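Bacterioferritin (Mycobacterium smegmatis str. MC2 155, PDB 3BKN) probably stores iron, oxidising iron(II) with dioxygen at a dinuclear ferroxidase centre and laying down the ferric mineral inside a hollow shell of 24 haem-binding subunits. Local coordinates at residues I105-C108 against R109-D113; S48-E51 against M52-A55; T115-R118 against L119-I123; E96-E99 against R100-G104. All coordinates share one frame; numbering follows the deposited sequence.

Contact 1: I105-C108 against R109-D113; sequences IVLC and REKQD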
# COMPACT_ATOMS: atom_id res chain seq x y z
N ILE A 105 -9.93 -22.39 50.97
CA ILE A 105 -10.51 -22.99 49.79
C ILE A 105 -11.38 -24.18 50.19
O ILE A 105 -12.53 -24.31 49.74
CB ILE A 105 -9.40 -23.40 48.82
CG1 ILE A 105 -8.89 -22.14 48.13
CG2 ILE A 105 -9.92 -24.33 47.81
CD1 ILE A 105 -7.49 -22.11 47.88
N VAL A 106 -10.83 -25.03 51.07
CA VAL A 106 -11.61 -26.16 51.58
C VAL A 106 -12.87 -25.67 52.28
O VAL A 106 -13.92 -26.26 52.11
CB VAL A 106 -10.81 -27.13 52.50
CG1 VAL A 106 -11.73 -28.24 53.03
CG2 VAL A 106 -9.66 -27.74 51.73
N LEU A 107 -12.77 -24.57 53.02
CA LEU A 107 -13.96 -24.03 53.69
C LEU A 107 -15.05 -23.54 52.73
O LEU A 107 -16.23 -23.86 52.92
CB LEU A 107 -13.59 -22.93 54.67
CG LEU A 107 -14.70 -22.31 55.49
CD1 LEU A 107 -14.31 -22.31 56.95
CD2 LEU A 107 -14.97 -20.87 54.99
N CYS A 108 -14.66 -22.78 51.70
CA CYS A 108 -15.61 -22.38 50.67
C CYS A 108 -16.35 -23.55 50.03
O CYS A 108 -17.54 -23.47 49.79
CB CYS A 108 -14.89 -21.63 49.57
SG CYS A 108 -14.36 -20.01 50.05
N ARG A 109 -15.65 -24.62 49.73
CA ARG A 109 -16.26 -25.74 49.05
C ARG A 109 -17.18 -26.51 49.96
O ARG A 109 -18.18 -27.04 49.48
CB ARG A 109 -15.21 -26.64 48.39
CG ARG A 109 -14.71 -26.06 47.10
CD ARG A 109 -13.58 -26.84 46.50
NE ARG A 109 -13.03 -26.24 45.27
CZ ARG A 109 -13.66 -26.28 44.10
NH1 ARG A 109 -14.87 -26.82 44.00
NH2 ARG A 109 -13.10 -25.74 43.02
N GLU A 110 -16.87 -26.56 51.27
CA GLU A 110 -17.72 -27.20 52.27
C GLU A 110 -19.00 -26.37 52.38
O GLU A 110 -20.09 -26.90 52.40
CB GLU A 110 -16.94 -27.37 53.60
CG GLU A 110 -17.70 -27.91 54.85
CD GLU A 110 -16.97 -27.56 56.20
OE1 GLU A 110 -16.34 -26.47 56.32
OE2 GLU A 110 -17.01 -28.39 57.15
N LYS A 111 -18.84 -25.06 52.38
CA LYS A 111 -19.93 -24.11 52.38
C LYS A 111 -20.70 -24.12 51.09
O LYS A 111 -21.71 -23.42 50.97
CB LYS A 111 -19.39 -22.70 52.63
CG LYS A 111 -18.90 -22.50 54.05
CD LYS A 111 -19.96 -22.85 55.11
CE LYS A 111 -19.21 -23.57 56.19
NZ LYS A 111 -19.86 -23.57 57.49
N GLN A 112 -20.23 -24.90 50.13
CA GLN A 112 -20.92 -25.00 48.81
C GLN A 112 -20.86 -23.72 47.98
O GLN A 112 -21.71 -23.51 47.13
CB GLN A 112 -22.37 -25.53 48.95
CG GLN A 112 -22.34 -26.83 49.70
CD GLN A 112 -23.52 -27.73 49.53
OE1 GLN A 112 -24.60 -27.34 49.04
NE2 GLN A 112 -23.34 -28.97 49.96
N ASP A 113 -19.85 -22.89 48.23
CA ASP A 113 -19.58 -21.73 47.42
C ASP A 113 -18.35 -21.97 46.51
O ASP A 113 -17.26 -21.44 46.74
CB ASP A 113 -19.40 -20.55 48.35
CG ASP A 113 -19.26 -19.23 47.62
OD1 ASP A 113 -19.18 -19.15 46.37
OD2 ASP A 113 -19.20 -18.22 48.32

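Contact 2: S48-E51 against M52-A55; sequences SFEE and MRHA. With ZN (zinc ion), chain M; ZN (zinc ion), chain N; HEM (protoporphyrin IX containing Fe), chain T.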
# COMPACT_ATOMS: atom_id res chain seq x y z
N SER A 48 3.31 -5.47 42.60
CA SER A 48 2.35 -4.55 43.19
C SER A 48 1.03 -4.47 42.39
O SER A 48 -0.06 -4.50 42.97
CB SER A 48 2.98 -3.15 43.26
OG SER A 48 2.26 -2.36 44.16
N PHE A 49 1.11 -4.37 41.05
CA PHE A 49 -0.10 -4.27 40.24
C PHE A 49 -0.90 -5.57 40.28
O PHE A 49 -2.12 -5.56 40.27
CB PHE A 49 0.22 -3.85 38.82
CG PHE A 49 0.75 -2.47 38.71
CD1 PHE A 49 0.22 -1.44 39.43
CD2 PHE A 49 1.77 -2.18 37.82
CE1 PHE A 49 0.70 -0.15 39.30
CE2 PHE A 49 2.25 -0.88 37.69
CZ PHE A 49 1.70 0.14 38.46
N GLU A 50 -0.20 -6.69 40.34
CA GLU A 50 -0.87 -7.97 40.47
C GLU A 50 -1.64 -8.01 41.76
O GLU A 50 -2.73 -8.54 41.77
CB GLU A 50 0.11 -9.15 40.38
CG GLU A 50 -0.28 -10.13 39.23
CD GLU A 50 0.37 -11.49 39.31
OE1 GLU A 50 1.54 -11.62 38.85
OE2 GLU A 50 -0.30 -12.43 39.82
N GLU A 51 -1.12 -7.43 42.84
CA GLU A 51 -1.87 -7.35 44.07
C GLU A 51 -3.05 -6.44 43.93
O GLU A 51 -4.11 -6.76 44.45
CB GLU A 51 -1.04 -6.92 45.24
CG GLU A 51 0.08 -7.84 45.52
CD GLU A 51 -0.30 -9.31 45.65
OE1 GLU A 51 -1.50 -9.65 45.67
OE2 GLU A 51 0.62 -10.15 45.72
N MET A 52 -2.88 -5.31 43.26
CA MET A 52 -4.01 -4.42 43.00
C MET A 52 -5.14 -5.16 42.28
O MET A 52 -6.31 -5.01 42.65
CB MET A 52 -3.59 -3.21 42.19
CG MET A 52 -2.74 -2.24 42.95
SD MET A 52 -2.09 -0.90 41.90
CE MET A 52 -0.44 -0.74 42.61
N ARG A 53 -4.80 -5.99 41.29
CA ARG A 53 -5.81 -6.80 40.62
C ARG A 53 -6.49 -7.80 41.56
O ARG A 53 -7.73 -7.94 41.53
CB ARG A 53 -5.26 -7.44 39.36
CG ARG A 53 -4.93 -6.42 38.28
CD ARG A 53 -4.29 -7.03 37.02
NE ARG A 53 -2.88 -7.32 37.25
CZ ARG A 53 -2.10 -8.00 36.43
NH1 ARG A 53 -2.57 -8.47 35.28
NH2 ARG A 53 -0.84 -8.21 36.76
N HIS A 54 -5.72 -8.46 42.44
CA HIS A 54 -6.28 -9.35 43.43
C HIS A 54 -7.32 -8.64 44.33
O HIS A 54 -8.44 -9.15 44.54
CB HIS A 54 -5.17 -9.91 44.28
CG HIS A 54 -4.34 -10.91 43.57
ND1 HIS A 54 -3.20 -11.45 44.12
CD2 HIS A 54 -4.46 -11.44 42.32
CE1 HIS A 54 -2.69 -12.32 43.26
NE2 HIS A 54 -3.42 -12.31 42.16
N ALA A 55 -6.93 -7.49 44.87
CA ALA A 55 -7.83 -6.67 45.66
C ALA A 55 -9.13 -6.41 44.87
O ALA A 55 -10.22 -6.53 45.42
CB ALA A 55 -7.17 -5.36 46.10
ZN ZN M . -2.42 -11.35 45.98
ZN ZN N . 1.35 -12.05 45.71
CHA HEM T . -3.04 1.20 38.83
CHB HEM T . -0.42 3.16 42.45
CHC HEM T . -3.53 1.27 45.62
CHD HEM T . -6.08 -0.84 42.06
C1A HEM T . -2.02 1.99 39.54
C2A HEM T . -0.99 2.73 38.83
C3A HEM T . -0.22 3.31 39.92
C4A HEM T . -0.91 2.82 41.11
CMA HEM T . 0.99 4.19 39.85
CAA HEM T . -0.79 2.87 37.35
CBA HEM T . -2.16 3.08 36.71
CGA HEM T . -2.24 4.31 35.84
O1A HEM T . -2.36 5.43 36.39
O2A HEM T . -2.20 4.17 34.61
C1B HEM T . -1.04 2.78 43.71
C2B HEM T . -0.51 3.25 44.99
C3B HEM T . -1.49 2.65 45.86
C4B HEM T . -2.39 1.98 45.07
CMB HEM T . 0.69 4.10 45.28
CAB HEM T . -1.51 2.75 47.33
CBB HEM T . -1.40 1.66 48.06
C1C HEM T . -4.57 0.52 44.95
C2C HEM T . -5.66 -0.15 45.68
C3C HEM T . -6.41 -0.76 44.62
C4C HEM T . -5.70 -0.39 43.39
CMC HEM T . -5.97 -0.22 47.14
CAC HEM T . -7.63 -1.57 44.85
CBC HEM T . -8.09 -2.30 43.88
C1D HEM T . -5.42 -0.48 40.81
C2D HEM T . -5.93 -0.93 39.52
C3D HEM T . -5.00 -0.29 38.61
C4D HEM T . -4.12 0.40 39.42
CMD HEM T . -7.12 -1.81 39.26
CAD HEM T . -4.97 -0.37 37.12
CBD HEM T . -5.12 -1.83 36.74
CGD HEM T . -3.87 -2.38 36.09
O1D HEM T . -3.32 -3.36 36.61
O2D HEM T . -3.45 -1.83 35.06
NA HEM T . -1.96 2.04 40.88
NB HEM T . -2.15 2.05 43.78
NC HEM T . -4.60 0.37 43.62
ND HEM T . -4.36 0.32 40.73
FE HEM T . -3.25 1.17 42.25

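Contact 3: T115-R118 against L119-I123; sequences TSAR and LLEQI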
# COMPACT_ATOMS: atom_id res chain seq x y z
N THR A 115 -17.75 -20.96 43.44
CA THR A 115 -17.26 -19.80 42.72
C THR A 115 -16.23 -19.04 43.57
O THR A 115 -15.14 -18.71 43.06
CB THR A 115 -18.38 -18.80 42.26
OG1 THR A 115 -19.42 -19.48 41.55
CG2 THR A 115 -17.79 -17.74 41.34
N SER A 116 -16.55 -18.77 44.84
CA SER A 116 -15.59 -18.14 45.72
C SER A 116 -14.33 -18.98 45.84
O SER A 116 -13.24 -18.44 45.93
CB SER A 116 -16.22 -17.91 47.07
OG SER A 116 -17.25 -16.96 46.94
N ALA A 117 -14.49 -20.31 45.85
CA ALA A 117 -13.37 -21.20 46.07
C ALA A 117 -12.45 -21.11 44.87
O ALA A 117 -11.23 -21.02 45.04
CB ALA A 117 -13.86 -22.59 46.30
N ARG A 118 -13.03 -21.09 43.67
CA ARG A 118 -12.27 -20.97 42.44
C ARG A 118 -11.57 -19.64 42.34
O ARG A 118 -10.45 -19.57 41.84
CB ARG A 118 -13.16 -21.13 41.20
CG ARG A 118 -13.50 -22.56 40.88
CD ARG A 118 -14.67 -22.62 39.88
NE ARG A 118 -14.21 -22.43 38.50
CZ ARG A 118 -14.61 -21.43 37.70
NH1 ARG A 118 -15.52 -20.52 38.10
NH2 ARG A 118 -14.11 -21.37 36.47
N LEU A 119 -12.22 -18.58 42.79
CA LEU A 119 -11.57 -17.29 42.84
C LEU A 119 -10.32 -17.37 43.74
O LEU A 119 -9.24 -16.95 43.36
CB LEU A 119 -12.54 -16.23 43.34
CG LEU A 119 -11.87 -14.89 43.63
CD1 LEU A 119 -11.12 -14.49 42.34
CD2 LEU A 119 -12.88 -13.84 43.99
N LEU A 120 -10.45 -17.97 44.91
CA LEU A 120 -9.32 -18.08 45.77
C LEU A 120 -8.25 -19.07 45.29
O LEU A 120 -7.06 -18.91 45.54
CB LEU A 120 -9.79 -18.36 47.19
CG LEU A 120 -10.64 -17.24 47.82
CD1 LEU A 120 -11.27 -17.81 49.05
CD2 LEU A 120 -9.82 -16.04 48.19
N GLU A 121 -8.67 -20.09 44.56
CA GLU A 121 -7.74 -21.02 43.97
C GLU A 121 -6.85 -20.31 42.97
O GLU A 121 -5.65 -20.55 42.93
CB GLU A 121 -8.50 -22.14 43.30
CG GLU A 121 -9.00 -23.20 44.23
CD GLU A 121 -10.00 -24.08 43.55
OE1 GLU A 121 -10.04 -24.06 42.29
OE2 GLU A 121 -10.79 -24.77 44.25
N GLN A 122 -7.43 -19.42 42.17
CA GLN A 122 -6.65 -18.57 41.23
C GLN A 122 -5.66 -17.65 41.97
O GLN A 122 -4.49 -17.59 41.59
CB GLN A 122 -7.56 -17.79 40.26
CG GLN A 122 -7.49 -18.35 38.80
CD GLN A 122 -8.89 -18.66 38.22
OE1 GLN A 122 -9.68 -17.75 37.92
NE2 GLN A 122 -9.19 -19.95 38.08
N ILE A 123 -6.12 -17.01 43.03
CA ILE A 123 -5.23 -16.19 43.79
C ILE A 123 -4.08 -17.02 44.37
O ILE A 123 -2.90 -16.65 44.23
CB ILE A 123 -6.01 -15.32 44.79
CG1 ILE A 123 -6.61 -14.13 44.04
CG2 ILE A 123 -5.12 -14.82 45.91
CD1 ILE A 123 -7.77 -13.58 44.69

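Contact 4: E96-E99 against R100-G104; sequences EVLE and RLKPG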
# COMPACT_ATOMS: atom_id res chain seq x y z
N GLU A 96 1.84 -16.01 54.60
CA GLU A 96 0.60 -15.84 55.36
C GLU A 96 -0.61 -16.07 54.48
O GLU A 96 -1.60 -16.63 54.95
CB GLU A 96 0.50 -14.50 56.06
CG GLU A 96 1.53 -14.41 57.16
CD GLU A 96 1.74 -13.00 57.69
OE1 GLU A 96 1.60 -12.01 56.91
OE2 GLU A 96 2.07 -12.92 58.90
N VAL A 97 -0.52 -15.68 53.21
CA VAL A 97 -1.61 -15.93 52.30
C VAL A 97 -1.86 -17.44 52.11
O VAL A 97 -2.99 -17.89 52.23
CB VAL A 97 -1.43 -15.14 51.00
CG1 VAL A 97 -2.41 -15.61 49.95
CG2 VAL A 97 -1.64 -13.65 51.32
N LEU A 98 -0.81 -18.22 51.87
CA LEU A 98 -0.93 -19.67 51.90
C LEU A 98 -1.61 -20.22 53.16
O LEU A 98 -2.52 -21.00 53.06
CB LEU A 98 0.43 -20.33 51.75
CG LEU A 98 0.79 -20.86 50.39
CD1 LEU A 98 0.92 -19.71 49.40
CD2 LEU A 98 2.08 -21.62 50.49
N GLU A 99 -1.14 -19.83 54.34
CA GLU A 99 -1.72 -20.35 55.59
C GLU A 99 -3.24 -20.11 55.62
O GLU A 99 -3.98 -20.96 56.07
CB GLU A 99 -1.06 -19.70 56.81
CG GLU A 99 0.31 -20.23 57.21
CD GLU A 99 1.03 -19.30 58.21
OE1 GLU A 99 0.38 -18.81 59.18
OE2 GLU A 99 2.26 -19.08 58.01
N ARG A 100 -3.69 -18.97 55.11
CA ARG A 100 -5.08 -18.60 55.12
C ARG A 100 -5.88 -19.29 54.02
O ARG A 100 -6.93 -19.85 54.30
CB ARG A 100 -5.22 -17.09 55.03
CG ARG A 100 -6.65 -16.60 55.03
CD ARG A 100 -6.71 -15.12 54.59
NE ARG A 100 -5.90 -14.22 55.43
CZ ARG A 100 -4.72 -13.72 55.06
NH1 ARG A 100 -4.22 -14.02 53.86
NH2 ARG A 100 -4.04 -12.91 55.87
N LEU A 101 -5.38 -19.28 52.78
CA LEU A 101 -6.11 -19.84 51.64
C LEU A 101 -6.16 -21.37 51.51
O LEU A 101 -7.12 -21.94 50.93
CB LEU A 101 -5.64 -19.24 50.33
CG LEU A 101 -5.92 -17.73 50.36
CD1 LEU A 101 -5.61 -17.11 48.99
CD2 LEU A 101 -7.35 -17.40 50.88
N LYS A 102 -5.16 -22.03 52.05
CA LYS A 102 -5.13 -23.47 51.98
C LYS A 102 -6.35 -24.07 52.68
O LYS A 102 -7.13 -24.77 52.01
CB LYS A 102 -3.79 -24.02 52.48
CG LYS A 102 -2.68 -23.99 51.40
CD LYS A 102 -1.33 -24.37 52.03
CE LYS A 102 -0.77 -25.72 51.53
NZ LYS A 102 -0.20 -26.51 52.67
N PRO A 103 -6.59 -23.75 53.99
CA PRO A 103 -7.89 -24.17 54.57
C PRO A 103 -9.09 -23.33 54.05
O PRO A 103 -10.21 -23.84 53.97
CB PRO A 103 -7.69 -23.99 56.08
CG PRO A 103 -6.52 -23.05 56.26
CD PRO A 103 -5.74 -23.00 54.96
N GLY A 104 -8.87 -22.08 53.65
CA GLY A 104 -9.92 -21.23 53.08
C GLY A 104 -10.68 -21.86 51.92
O GLY A 104 -11.91 -21.87 51.89

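Contact 1: I105-C108 against R109-D113
The last turn of helix 83-110 is carried by backbone bonds from Arg109 N to Ile105 O, Glu110 N to Val106 O and Lys111 N to Leu107 O, the last at 2.9 Å. Then the chain closes on itself: Gln112 takes a positive phi of 68°, and its N makes a weak bond to Arg109 O. Asp113 N reaches back to Cys108 O at 2.8 Å, completing a Schellman motif. The side chain of Arg109 lies with CG anti to its carbonyl carbon (chi1 -79°) and runs extended as far as NE, which sends it back past Ile105. There the methyl CG2 of Ile105 loosely flanks the edge of the guanidinium, 4.4 Å from NE. On another side of the turn, Lys111 lays its CG methylene against Leu107 O at 3.2 Å before the chain bends away. Cys108 turns inward, onto Val7 and Leu10 of helix 5-34. The charged ends find partners beyond this turn: Arg109 forms salt bridges to Glu121 of its own chain and to Glu121 of a second subunit, while Asp113, at the N-cap of helix 114-144, bonds Ser116. Ile105 thus only borders the guanidinium, the two carboxylates fix its tip at a subunit interface, and one short turn both ends a helix and caps the next.

Contact 2: S48-E51 against M52-A55
Phe49 and Met52 stand side by side against a haem, while Glu51 and His54, on the same two turns of helix, hold zinc: one short piece of backbone serves two different metal centres. Met52 SD binds the haem iron at 2.4 Å, and Met52 of a neighbouring subunit supplies the other axial sulfur. SD lies at the edge of the Phe49 ring, 4.7 Å from its centroid and practically in its plane, a Met-aromatic contact. The methyl CE bends toward the same ring, with Phe49 CD1 3.3 Å away, and CE1 of that ring comes to 3.4 Å from haem C2A. Bis-methionine ligation of a haem shared across a dimer is the hallmark of bacterioferritins, and helix 38-64 provides it here from within the four-helix bundle of the ferritin fold. Turned to the bundle interior, the Glu51 carboxylate bridges the two zinc ions: OE1 binds the first at 2.0 Å and OE2 the second at 2.0 Å. His54 ND1 joins OE1 on the first ion, its ring standing 71° to the carboxylate plane, with Glu50 O lying over one ring face. Behind that ring, NE2 bonds Asp126, a second-shell carboxylate that fixes its rotation. Glu18 and Glu127 complete the first zinc site, Glu94, Glu127 and His130 the second; iron probably occupies this site in ferroxidase turnover. On the outer side, Arg53 folds back at chi3 (-78°), and its guanidinium passes beside the Glu50 chain with the planes 83° apart; NH2 stays 4.7 Å from Glu50 OE1. Arg53 CD passes 3.8 Å from haem propionate O1D.

Contact 3: T115-R118 against L119-I123
Arg118 and Glu121, one turn apart on helix 114-144, pass each other at a slant, with the guanidinium and carboxylate planes 87° apart. They do not pair: Arg118 NE stays 5.9 Å from Glu121 OE1, and OE1 comes no nearer to the arginine side chain than its methylene CG, at 4.0 Å. The CG of Glu121 lies beside the backbone N (chi1 -80°), and the extended chain rests on the preceding turn, CG 3.2 Å from Ala117 O, before carrying its carboxylate on toward helix 83-110. There OE2 meets Arg109 of a neighbouring subunit in a salt bridge, joined by an arginine of its own chain. Arg118 bends at chi3 instead and heads for another neighbour, where it packs on Gln122 of that subunit and has only a long, weak ion pair with that subunit's Glu121. Two leucines face elsewhere. Leu120 lays CG 3.4 Å from Ser116 O and packs on Leu10 and Leu11 of helix 5-34, whereas Leu119 packs on Thr57 and Arg61 of helix 38-64. Beneath them run regular helical bonds, among them Glu121 N to Ala117 O at 2.8 Å. With its carboxylate gripped by arginines of two chains, Glu121 is probably kept ionised; leucines join the helix to its own bundle, while Glu121 and Arg118 link it both to helix 83-110 and to neighbouring subunits.

Contact 4: E96-E99 against R100-G104
Val97 O takes two backbone donors: Leu101 N, in a nearly straight bond of 2.8 Å, and Arg100 N, more weakly, at 3.2 Å. Arg100 N has its better bond to Glu96 O, 3.1 Å away. Above this backbone, Val97 and Leu101 run side by side, methyl CG1 of the valine 3.7 Å from CD1 of the leucine. The other valine methyl, CG2, lies at the edge of the Arg100 guanidinium, 3.6 Å from NH1. Arg100 gets there by setting CG anti to its own N (chi1 180°) and folding back at chi3, and its NH1 and NH2 then make weak hydrogen bonds with Gln14 and Ser17 of helix 5-34. Val97 and Leu101 lie on the inward face of helix 83-110 in the ferritin four-helix bundle, one turn and two past the zinc ligand Glu94, and Val97 also touches the bridging Glu127. Lys102 N bonds Leu98 O at 3.0 Å and lays its CB against the same oxygen, while Leu98 itself packs on Leu124 and Ile131 of helix 114-144. Next the helix is kinked, because Pro103 has no N-H to give to Glu99 O; its CD occupies that place instead. The ladder resumes with Gly104 N to Arg100 O at 3.0 Å.

Overall arrangement
Contacts 4 and 1 follow each other on helix 83-110, from beside the metal site to the helix end, about 13 Å apart between centres. Contact 3 lies against both, through leucine and isoleucine packing on contact 4 and a salt bridge to contact 1. Contact 2, on helix 38-64, is the most buried and the one that binds metals; it reaches contact 3 where His54 packs on Ile123. The other three are only partly buried, contact 1 lying farthest from the chain centre. Metal ligation thus dominates near the middle; charge pairs and a helix cap take over near the helix ends, where contacts 1 and 3 meet two neighbouring subunits, whereas contact 2 meets a different subunit through the haem.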